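Hypothetical protein (Legionella pneumophila subsp. pneumophila, PDB 4KH9) is of unknown function but binds calcium, as a three-domain DUF4785 family protein whose second and third domains belong to the E-set clan. Local coordinates at residues E56-G61 with F136-K141; A71-T76 with L125-E130; K158-Y163 with I253-H258. All blocks are in the same frame, centred on the assembly; numbering follows the deposited sequence. Where two conformers were deposited one is given.

Contact 1 of 3, residues E56-G61 with F136-K141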
loop_
_atom_site.group_PDB
_atom_site.type_symbol
_atom_site.label_atom_id
_atom_site.label_comp_id
_atom_site.label_asym_id
_atom_site.label_seq_id
_atom_site.Cartn_x
_atom_site.Cartn_y
_atom_site.Cartn_z
ATOM N N GLU A 56 7.106 -18.872 -23.000
ATOM C CA GLU A 56 7.426 -20.309 -22.904
ATOM C C GLU A 56 6.338 -21.054 -22.106
ATOM O O GLU A 56 6.013 -22.183 -22.436
ATOM C CB GLU A 56 8.817 -20.554 -22.256
ATOM C CG GLU A 56 10.020 -20.136 -23.103
ATOM C CD GLU A 56 10.334 -18.650 -23.164
ATOM O OE1 GLU A 56 9.685 -17.859 -22.444
ATOM O OE2 GLU A 56 11.249 -18.274 -23.929
ATOM N N GLN A 57 5.804 -20.446 -21.051
ATOM C CA GLN A 57 4.728 -21.059 -20.273
ATOM C C GLN A 57 3.424 -21.083 -21.106
ATOM O O GLN A 57 2.715 -22.090 -21.090
ATOM C CB GLN A 57 4.523 -20.316 -18.942
ATOM C CG GLN A 57 5.708 -20.509 -17.959
ATOM C CD GLN A 57 5.611 -19.663 -16.714
ATOM O OE1 GLN A 57 5.253 -18.500 -16.755
ATOM N NE2 GLN A 57 6.017 -20.200 -15.582
ATOM N N LEU A 58 3.131 -19.998 -21.839
ATOM C CA LEU A 58 1.957 -19.907 -22.716
ATOM C C LEU A 58 1.969 -20.965 -23.783
ATOM O O LEU A 58 0.915 -21.446 -24.144
ATOM C CB LEU A 58 1.851 -18.542 -23.415
ATOM C CG LEU A 58 1.068 -17.421 -22.778
ATOM C CD1 LEU A 58 1.141 -16.159 -23.677
ATOM C CD2 LEU A 58 -0.437 -17.805 -22.521
ATOM N N GLN A 59 3.151 -21.299 -24.321
ATOM C CA GLN A 59 3.290 -22.306 -25.362
ATOM C C GLN A 59 2.892 -23.679 -24.807
ATOM O O GLN A 59 2.181 -24.428 -25.465
ATOM C CB GLN A 59 4.736 -22.313 -25.894
ATOM C CG GLN A 59 4.896 -23.124 -27.187
ATOM C CD GLN A 59 6.342 -23.352 -27.572
ATOM O OE1 GLN A 59 7.290 -23.114 -26.800
ATOM N NE2 GLN A 59 6.536 -23.864 -28.773
ATOM N N ARG A 60 3.340 -23.989 -23.573
ATOM C CA ARG A 60 3.035 -25.260 -22.904
ATOM C C ARG A 60 1.596 -25.248 -22.350
ATOM O O ARG A 60 0.965 -26.298 -22.249
ATOM C CB ARG A 60 4.055 -25.512 -21.776
ATOM C CG ARG A 60 5.467 -25.788 -22.300
ATOM C CD ARG A 60 6.468 -25.877 -21.173
ATOM N NE ARG A 60 6.928 -27.248 -20.927
ATOM C CZ ARG A 60 8.113 -27.721 -21.304
ATOM N NH1 ARG A 60 8.972 -26.941 -21.951
ATOM N NH2 ARG A 60 8.451 -28.974 -21.033
ATOM N N GLY A 61 1.104 -24.063 -21.993
ATOM C CA GLY A 61 -0.226 -23.887 -21.423
ATOM C C GLY A 61 -0.145 -23.513 -19.968
ATOM O O GLY A 61 0.628 -24.093 -19.208
ATOM N N PHE A 136 -8.944 -24.295 -16.223
ATOM C CA PHE A 136 -8.881 -23.854 -17.603
ATOM C C PHE A 136 -7.401 -23.802 -17.951
ATOM O O PHE A 136 -6.576 -23.597 -17.060
ATOM C CB PHE A 136 -9.581 -22.505 -17.819
ATOM C CG PHE A 136 -11.078 -22.449 -17.656
ATOM C CD1 PHE A 136 -11.654 -22.435 -16.391
ATOM C CD2 PHE A 136 -11.912 -22.351 -18.764
ATOM C CE1 PHE A 136 -13.045 -22.362 -16.237
ATOM C CE2 PHE A 136 -13.301 -22.271 -18.612
ATOM C CZ PHE A 136 -13.863 -22.256 -17.348
ATOM N N ILE A 137 -7.065 -24.038 -19.207
ATOM C CA ILE A 137 -5.688 -23.977 -19.662
ATOM C C ILE A 137 -5.616 -22.927 -20.780
ATOM O O ILE A 137 -6.282 -23.057 -21.801
ATOM C CB ILE A 137 -5.132 -25.364 -20.105
ATOM C CG1 ILE A 137 -5.228 -26.388 -18.941
ATOM C CG2 ILE A 137 -3.661 -25.227 -20.651
ATOM C CD1 ILE A 137 -4.711 -27.808 -19.244
ATOM N N LEU A 138 -4.848 -21.865 -20.546
ATOM C CA LEU A 138 -4.617 -20.810 -21.518
ATOM C C LEU A 138 -3.371 -21.169 -22.282
ATOM O O LEU A 138 -2.359 -21.508 -21.669
ATOM C CB LEU A 138 -4.486 -19.452 -20.823
ATOM C CG LEU A 138 -4.335 -18.208 -21.737
ATOM C CD1 LEU A 138 -5.624 -17.930 -22.576
ATOM C CD2 LEU A 138 -3.919 -16.985 -20.904
ATOM N N LYS A 139 -3.441 -21.129 -23.597
ATOM C CA LYS A 139 -2.313 -21.532 -24.424
ATOM C C LYS A 139 -2.175 -20.598 -25.622
ATOM O O LYS A 139 -3.153 -20.039 -26.133
ATOM C CB LYS A 139 -2.531 -22.998 -24.899
ATOM C CG LYS A 139 -1.334 -23.684 -25.574
ATOM C CD LYS A 139 -1.766 -24.923 -26.360
ATOM C CE LYS A 139 -1.552 -26.228 -25.631
ATOM N NZ LYS A 139 -0.121 -26.640 -25.634
ATOM N N SER A 140 -0.947 -20.451 -26.065
ATOM C CA SER A 140 -0.605 -19.702 -27.258
ATOM C C SER A 140 -0.847 -20.592 -28.468
ATOM O O SER A 140 -0.602 -21.793 -28.401
ATOM C CB SER A 140 0.856 -19.281 -27.175
ATOM O OG SER A 140 1.098 -18.295 -28.151
ATOM N N LYS A 141 -1.314 -20.026 -29.573
ATOM C CA LYS A 141 -1.552 -20.787 -30.803
ATOM C C LYS A 141 -0.180 -21.075 -31.477
ATOM O O LYS A 141 0.047 -22.161 -32.018
ATOM C CB LYS A 141 -2.512 -19.989 -31.705
ATOM C CG LYS A 141 -3.116 -20.774 -32.856
ATOM C CD LYS A 141 -4.187 -19.964 -33.612
ATOM C CE LYS A 141 -5.431 -19.660 -32.793
ATOM N NZ LYS A 141 -6.445 -18.869 -33.542
#
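Leu58 and Gly61 bring the end of helix 56-60 against strand 136-140, the two short axes approaching to 5.6 Å with 111° between their N-to-C directions. The backbones are joined by Ser140 N, which donates to Leu58 O at 2.9 Å from above the carbonyl plane. Leu58 O also takes a CA-H...O contact from Lys139 CA at 3.2 Å. Beside this polar joint, Leu58 and Leu138 lie side by side and point the same way, touching through their CD2 methyls at 3.9 Å, while Leu58 CB rests near Ser140 CB. Leu58 also touches Tyr151 and Leu138 touches Ile153, both of strand 150-156. Lys139 starts with CG anti to the backbone N (chi1 -169°) and passes Leu58 O; its chain then bends at chi3 and chi4, and Lys139 NZ donates to Gln59 O at 3.2 Å, with Arg60 O somewhat farther away. Gly61, the first residue to leave the helix, has positive phi (110°). Gly61 CA meets Leu138 O at 3.2 Å in a second CA-H...O contact and Ile137 CG2 at 3.8 Å; a CB here would clash with that methyl. The ammonium thus lies among carbonyls at the C-terminal end of the helix, where its charge probably offsets the negative end of the helix dipole, while the Leu58-Leu138 packing lies on the other side of the strand.

Contact 2 of 3, residues A71-T76 with L125-E130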
loop_
_atom_site.group_PDB
_atom_site.type_symbol
_atom_site.label_atom_id
_atom_site.label_comp_id
_atom_site.label_asym_id
_atom_site.label_seq_id
_atom_site.Cartn_x
_atom_site.Cartn_y
_atom_site.Cartn_z
ATOM N N ALA A 71 -15.806 -16.065 -14.070
ATOM C CA ALA A 71 -14.600 -15.381 -13.663
ATOM C C ALA A 71 -14.152 -14.418 -14.753
ATOM O O ALA A 71 -14.434 -14.644 -15.939
ATOM C CB ALA A 71 -13.489 -16.374 -13.347
ATOM N N VAL A 72 -13.470 -13.339 -14.355
ATOM C CA VAL A 72 -12.983 -12.340 -15.312
ATOM C C VAL A 72 -11.452 -12.499 -15.447
ATOM O O VAL A 72 -10.756 -12.591 -14.447
ATOM C CB VAL A 72 -13.403 -10.923 -14.881
ATOM C CG1 VAL A 72 -12.874 -9.876 -15.860
ATOM C CG2 VAL A 72 -14.952 -10.817 -14.765
ATOM N N VAL A 73 -10.967 -12.620 -16.681
ATOM C CA VAL A 73 -9.550 -12.868 -16.986
ATOM C C VAL A 73 -8.980 -11.717 -17.836
ATOM O O VAL A 73 -9.601 -11.293 -18.811
ATOM C CB VAL A 73 -9.365 -14.242 -17.681
ATOM C CG1 VAL A 73 -7.891 -14.527 -18.008
ATOM C CG2 VAL A 73 -9.948 -15.373 -16.818
ATOM N N ARG A 74 -7.783 -11.228 -17.436
ATOM C CA ARG A 74 -7.077 -10.166 -18.145
ATOM C C ARG A 74 -5.638 -10.596 -18.442
ATOM O O ARG A 74 -4.922 -11.035 -17.546
ATOM C CB ARG A 74 -7.109 -8.854 -17.341
ATOM C CG ARG A 74 -6.465 -7.662 -18.070
ATOM C CD ARG A 74 -6.665 -6.335 -17.380
ATOM N NE ARG A 74 -6.121 -6.288 -16.019
ATOM C CZ ARG A 74 -6.859 -6.301 -14.910
ATOM N NH1 ARG A 74 -8.180 -6.397 -14.983
ATOM N NH2 ARG A 74 -6.276 -6.235 -13.718
ATOM N N ILE A 75 -5.219 -10.455 -19.701
ATOM C CA ILE A 75 -3.861 -10.790 -20.137
ATOM C C ILE A 75 -3.258 -9.545 -20.794
ATOM O O ILE A 75 -3.788 -9.083 -21.804
ATOM C CB ILE A 75 -3.899 -11.999 -21.103
ATOM C CG1 ILE A 75 -4.608 -13.213 -20.463
ATOM C CG2 ILE A 75 -2.491 -12.337 -21.673
ATOM C CD1 ILE A 75 -5.651 -13.854 -21.435
ATOM N N THR A 76 -2.188 -8.985 -20.207
ATOM C CA THR A 76 -1.517 -7.784 -20.733
ATOM C C THR A 76 -0.031 -8.085 -20.934
ATOM O O THR A 76 0.576 -8.740 -20.086
ATOM C CB THR A 76 -1.723 -6.542 -19.826
ATOM O OG1 THR A 76 -1.075 -6.751 -18.580
ATOM C CG2 THR A 76 -3.201 -6.227 -19.573
ATOM N N LEU A 125 -11.708 -10.937 -20.810
ATOM C CA LEU A 125 -12.971 -11.609 -21.024
ATOM C C LEU A 125 -13.586 -12.073 -19.736
ATOM O O LEU A 125 -12.907 -12.350 -18.754
ATOM C CB LEU A 125 -12.831 -12.841 -21.987
ATOM C CG LEU A 125 -12.272 -14.148 -21.401
ATOM C CD1 LEU A 125 -12.845 -15.356 -22.124
ATOM C CD2 LEU A 125 -10.721 -14.162 -21.381
ATOM N N GLN A 126 -14.893 -12.226 -19.783
ATOM C CA GLN A 126 -15.593 -12.885 -18.702
ATOM C C GLN A 126 -15.998 -14.242 -19.257
ATOM O O GLN A 126 -16.623 -14.310 -20.317
ATOM C CB GLN A 126 -16.767 -12.064 -18.178
ATOM C CG GLN A 126 -17.430 -12.767 -16.996
ATOM C CD GLN A 126 -18.506 -11.938 -16.336
ATOM O OE1 GLN A 126 -19.308 -11.232 -16.992
ATOM N NE2 GLN A 126 -18.585 -12.071 -15.030
ATOM N N ILE A 127 -15.643 -15.302 -18.554
ATOM C CA ILE A 127 -15.934 -16.666 -18.998
ATOM C C ILE A 127 -17.444 -16.891 -18.930
ATOM O O ILE A 127 -18.062 -16.563 -17.906
ATOM C CB ILE A 127 -15.146 -17.742 -18.190
ATOM C CG1 ILE A 127 -13.636 -17.458 -18.237
ATOM C CG2 ILE A 127 -15.462 -19.154 -18.732
ATOM C CD1 ILE A 127 -12.779 -18.336 -17.262
ATOM N N LYS A 128 -18.035 -17.437 -20.035
ATOM C CA LYS A 128 -19.475 -17.742 -20.074
ATOM C C LYS A 128 -19.846 -18.682 -18.917
ATOM O O LYS A 128 -19.138 -19.684 -18.715
ATOM C CB LYS A 128 -19.876 -18.382 -21.405
ATOM C CG LYS A 128 -19.769 -17.476 -22.594
ATOM C CD LYS A 128 -20.274 -18.173 -23.860
ATOM C CE LYS A 128 -19.456 -19.362 -24.311
ATOM N NZ LYS A 128 -19.990 -19.896 -25.600
ATOM N N PRO A 129 -20.936 -18.375 -18.155
ATOM C CA PRO A 129 -21.321 -19.226 -17.018
ATOM C C PRO A 129 -21.583 -20.689 -17.406
ATOM O O PRO A 129 -21.421 -21.550 -16.561
ATOM C CB PRO A 129 -22.618 -18.546 -16.509
ATOM C CG PRO A 129 -22.413 -17.093 -16.836
ATOM C CD PRO A 129 -21.833 -17.198 -18.240
ATOM N N GLU A 130 -21.916 -20.963 -18.673
ATOM C CA GLU A 130 -22.206 -22.305 -19.185
ATOM C C GLU A 130 -20.947 -23.158 -19.261
ATOM O O GLU A 130 -21.065 -24.382 -19.246
ATOM C CB GLU A 130 -22.900 -22.247 -20.565
ATOM C CG GLU A 130 -22.005 -21.848 -21.731
ATOM C CD GLU A 130 -22.747 -21.506 -23.007
ATOM O OE1 GLU A 130 -23.712 -20.712 -22.940
ATOM O OE2 GLU A 130 -22.310 -21.964 -24.088
#
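An antiparallel pairing at the edge of a four-stranded sheet joins Val72 and Val73 to Gln126 and Leu125, with strand 123-126 outermost and strand 72-77 next to it. Val73 and Leu125 form a hydrogen-bonded pair: Val73 N donates to Leu125 O at 2.9 Å, with an N-H...O angle of 175°, and Leu125 N returns a bond to Val73 O at 2.9 Å. One step on, Val72 and Gln126 make a non-hydrogen-bonded pair, their CA atoms 4.3 Å apart. Ile127 N then reaches Ala71 O at 3.0 Å, so the ladder runs past the last strand residue into the loop. In this N-terminal domain the sheet, of order 48-54, 150-156, 72-77, 123-126, turns its Val73 and Leu125 face toward the second sheet, where Leu138 packs on Ile75 and Phe136 on Ile127. On that buried face Leu125 CG sits between the backbone N and the carbonyl carbon (chi1 79°), and Leu125 CD2 lies 3.9 Å from Val73 CB. Ile127 brings CD1 to 4.1 Å from Val73 CG2, the two side chains crossing obliquely, and passes the same methyl close to Ala71 CB. On the other, partly exposed face Val72 CG2 lies against the extended chain of Gln126, 3.9 Å from both its CG and its NE2. That amide nitrogen is itself held by Gly70 O, a bond that probably helps to hold the glutamine stem across the valine methyl.

Contact 3 of 3, residues K158-Y163 with I253-H258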
loop_
_atom_site.group_PDB
_atom_site.type_symbol
_atom_site.label_atom_id
_atom_site.label_comp_id
_atom_site.label_asym_id
_atom_site.label_seq_id
_atom_site.Cartn_x
_atom_site.Cartn_y
_atom_site.Cartn_z
ATOM N N LYS A 158 -14.880 -13.523 -9.543
ATOM C CA LYS A 158 -15.943 -12.598 -9.212
ATOM C C LYS A 158 -17.067 -13.234 -8.373
ATOM O O LYS A 158 -17.580 -12.579 -7.456
ATOM C CB LYS A 158 -16.542 -12.026 -10.537
ATOM C CG LYS A 158 -17.452 -10.826 -10.344
ATOM C CD LYS A 158 -17.916 -10.193 -11.652
ATOM C CE LYS A 158 -18.724 -8.962 -11.351
ATOM N NZ LYS A 158 -18.990 -8.146 -12.566
ATOM N N PHE A 159 -17.462 -14.480 -8.683
ATOM C CA PHE A 159 -18.611 -15.014 -7.975
ATOM C C PHE A 159 -18.221 -16.108 -6.963
ATOM O O PHE A 159 -19.103 -16.782 -6.414
ATOM C CB PHE A 159 -19.659 -15.507 -8.993
ATOM C CG PHE A 159 -20.184 -14.350 -9.810
ATOM C CD1 PHE A 159 -21.074 -13.424 -9.253
ATOM C CD2 PHE A 159 -19.816 -14.194 -11.144
ATOM C CE1 PHE A 159 -21.565 -12.367 -10.008
ATOM C CE2 PHE A 159 -20.307 -13.129 -11.897
ATOM C CZ PHE A 159 -21.179 -12.219 -11.325
ATOM N N SER A 160 -16.921 -16.210 -6.648
ATOM C CA SER A 160 -16.414 -17.101 -5.605
ATOM C C SER A 160 -16.615 -16.503 -4.223
ATOM O O SER A 160 -16.523 -15.282 -4.062
ATOM C CB SER A 160 -14.930 -17.372 -5.819
ATOM O OG SER A 160 -14.463 -18.219 -4.783
ATOM N N ILE A 161 -16.886 -17.352 -3.224
ATOM C CA ILE A 161 -17.042 -16.882 -1.834
ATOM C C ILE A 161 -15.680 -17.105 -1.100
ATOM O O ILE A 161 -15.573 -16.829 0.088
ATOM C CB ILE A 161 -18.251 -17.548 -1.105
ATOM C CG1 ILE A 161 -18.067 -19.084 -0.993
ATOM C CG2 ILE A 161 -19.577 -17.191 -1.834
ATOM C CD1 ILE A 161 -18.984 -19.834 0.058
ATOM N N THR A 162 -14.649 -17.576 -1.828
ATOM C CA THR A 162 -13.300 -17.810 -1.283
ATOM C C THR A 162 -12.462 -16.559 -1.494
ATOM O O THR A 162 -12.298 -16.094 -2.632
ATOM C CB THR A 162 -12.613 -19.050 -1.879
ATOM O OG1 THR A 162 -13.362 -20.205 -1.544
ATOM C CG2 THR A 162 -11.176 -19.241 -1.336
ATOM N N TYR A 163 -11.956 -15.988 -0.383
ATOM C CA TYR A 163 -11.141 -14.795 -0.478
ATOM C C TYR A 163 -9.907 -14.899 0.396
ATOM O O TYR A 163 -9.859 -15.700 1.338
ATOM C CB TYR A 163 -11.946 -13.536 -0.105
ATOM C CG TYR A 163 -12.521 -13.562 1.291
ATOM C CD1 TYR A 163 -11.785 -13.095 2.379
ATOM C CD2 TYR A 163 -13.824 -14.013 1.524
ATOM C CE1 TYR A 163 -12.327 -13.069 3.661
ATOM C CE2 TYR A 163 -14.368 -14.010 2.810
ATOM C CZ TYR A 163 -13.621 -13.519 3.871
ATOM O OH TYR A 163 -14.140 -13.488 5.139
ATOM N N ILE A 253 -7.167 -23.874 -5.282
ATOM C CA ILE A 253 -7.521 -22.643 -4.596
ATOM C C ILE A 253 -6.303 -21.740 -4.694
ATOM O O ILE A 253 -5.266 -21.999 -4.055
ATOM C CB ILE A 253 -7.996 -22.846 -3.121
ATOM C CG1 ILE A 253 -8.818 -24.162 -2.871
ATOM C CG2 ILE A 253 -8.640 -21.579 -2.543
ATOM C CD1 ILE A 253 -10.174 -24.280 -3.446
ATOM N N ARG A 254 -6.403 -20.713 -5.520
ATOM C CA ARG A 254 -5.295 -19.780 -5.724
ATOM C C ARG A 254 -5.756 -18.364 -5.486
ATOM O O ARG A 254 -6.735 -17.923 -6.093
ATOM C CB ARG A 254 -4.728 -19.928 -7.150
ATOM C CG ARG A 254 -3.679 -18.904 -7.488
ATOM C CD ARG A 254 -2.275 -19.406 -7.397
ATOM N NE ARG A 254 -1.307 -18.378 -7.793
ATOM C CZ ARG A 254 -0.727 -18.294 -8.991
ATOM N NH1 ARG A 254 -1.023 -19.171 -9.947
ATOM N NH2 ARG A 254 0.153 -17.337 -9.242
ATOM N N ARG A 255 -5.066 -17.655 -4.569
ATOM C CA ARG A 255 -5.361 -16.267 -4.284
ATOM C C ARG A 255 -4.072 -15.481 -4.106
ATOM O O ARG A 255 -3.114 -15.967 -3.521
ATOM C CB ARG A 255 -6.252 -16.119 -3.027
ATOM C CG ARG A 255 -7.707 -16.621 -3.088
ATOM C CD ARG A 255 -8.581 -15.713 -3.900
ATOM N NE ARG A 255 -9.931 -16.250 -4.128
ATOM C CZ ARG A 255 -10.322 -16.930 -5.206
ATOM N NH1 ARG A 255 -9.445 -17.260 -6.153
ATOM N NH2 ARG A 255 -11.583 -17.307 -5.333
ATOM N N SER A 256 -4.064 -14.249 -4.581
ATOM C CA SER A 256 -2.964 -13.338 -4.368
ATOM C C SER A 256 -3.538 -12.050 -3.818
ATOM O O SER A 256 -4.710 -11.744 -4.042
ATOM C CB SER A 256 -2.116 -13.124 -5.618
ATOM O OG SER A 256 -2.733 -12.184 -6.462
ATOM N N GLY A 257 -2.764 -11.369 -3.000
ATOM C CA GLY A 257 -3.241 -10.154 -2.360
ATOM C C GLY A 257 -2.162 -9.135 -2.132
ATOM O O GLY A 257 -0.978 -9.464 -2.145
ATOM N N HIS A 258 -2.612 -7.901 -1.943
ATOM C CA HIS A 258 -1.797 -6.713 -1.735
ATOM C C HIS A 258 -2.370 -5.840 -0.646
ATOM O O HIS A 258 -3.595 -5.803 -0.484
ATOM C CB HIS A 258 -1.730 -5.848 -3.027
ATOM C CG HIS A 258 -1.214 -6.497 -4.279
ATOM N ND1 HIS A 258 0.095 -6.322 -4.699
ATOM C CD2 HIS A 258 -1.884 -7.192 -5.224
ATOM C CE1 HIS A 258 0.189 -6.957 -5.859
ATOM N NE2 HIS A 258 -0.978 -7.493 -6.215
#
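The Arg255 guanidinium meets segment 158-163 through its edge, with Thr162 O and Ser160 OG both lying in its plane. Arg255 NE at 2.8 Å and Arg255 NH2 at 3.0 Å grip Thr162 O side-on. Both donors come from the same face of the carbonyl, NE standing above its plane and NH2 tilted less from it. Ser160 OG lies 3.1 Å from Arg255 NH2. The same Ser160 OG accepts from Thr162 N at 3.0 Å, forming an ST turn just before the gripped carbonyl. Arg255 bends at chi2 (-74°), which places CD; Arg255 NH1 donates to Arg254 O at 2.8 Å, a bond that probably helps to fix the rotation of the flat group. Asp157, immediately before the segment, forms a salt bridge with Arg255 NH2, which probably balances much of the charge of the buried guanidinium. Next to this polar grip is a small apolar contact: Thr162 CG2 meets Ile253 CG2 at 3.7 Å, the side chains crossing at about a right angle, while Thr162 OG1 turns to Tyr192 and Asn187. The arginine thus bonds to the connection between strand 150-156 of one sheet and strand 163-168 of the nine-stranded sheet. Leu185 of strand 178-186 packs against Thr162, Ile253 and Arg255, and strand 238-248 pairs with strand 251-264 through backbone bonds of Ile253 and Arg255.

Overall arrangement
From the N terminus, the chain first lends strand 2-3 and then strand 25-29 to the two sheets of the C-terminal domain, before it reaches strand 48-54 and helix 55-60. That helix opens the loop that contact 1 closes at strand 135-140. Contact 2 is nested inside it, bringing strand 72-77 to strand 123-126. The two contacts belong to facing sheets and pack on each other across the interior of the domain. Contact 3 follows in series: it begins in the linker after strand 150-156 and closes about 90 residues later on strand 251-264 of the central domain. Gln126 of contact 2 packs on Lys158 and Phe159 of contact 3, so the edge strand adjoins the interdomain linker.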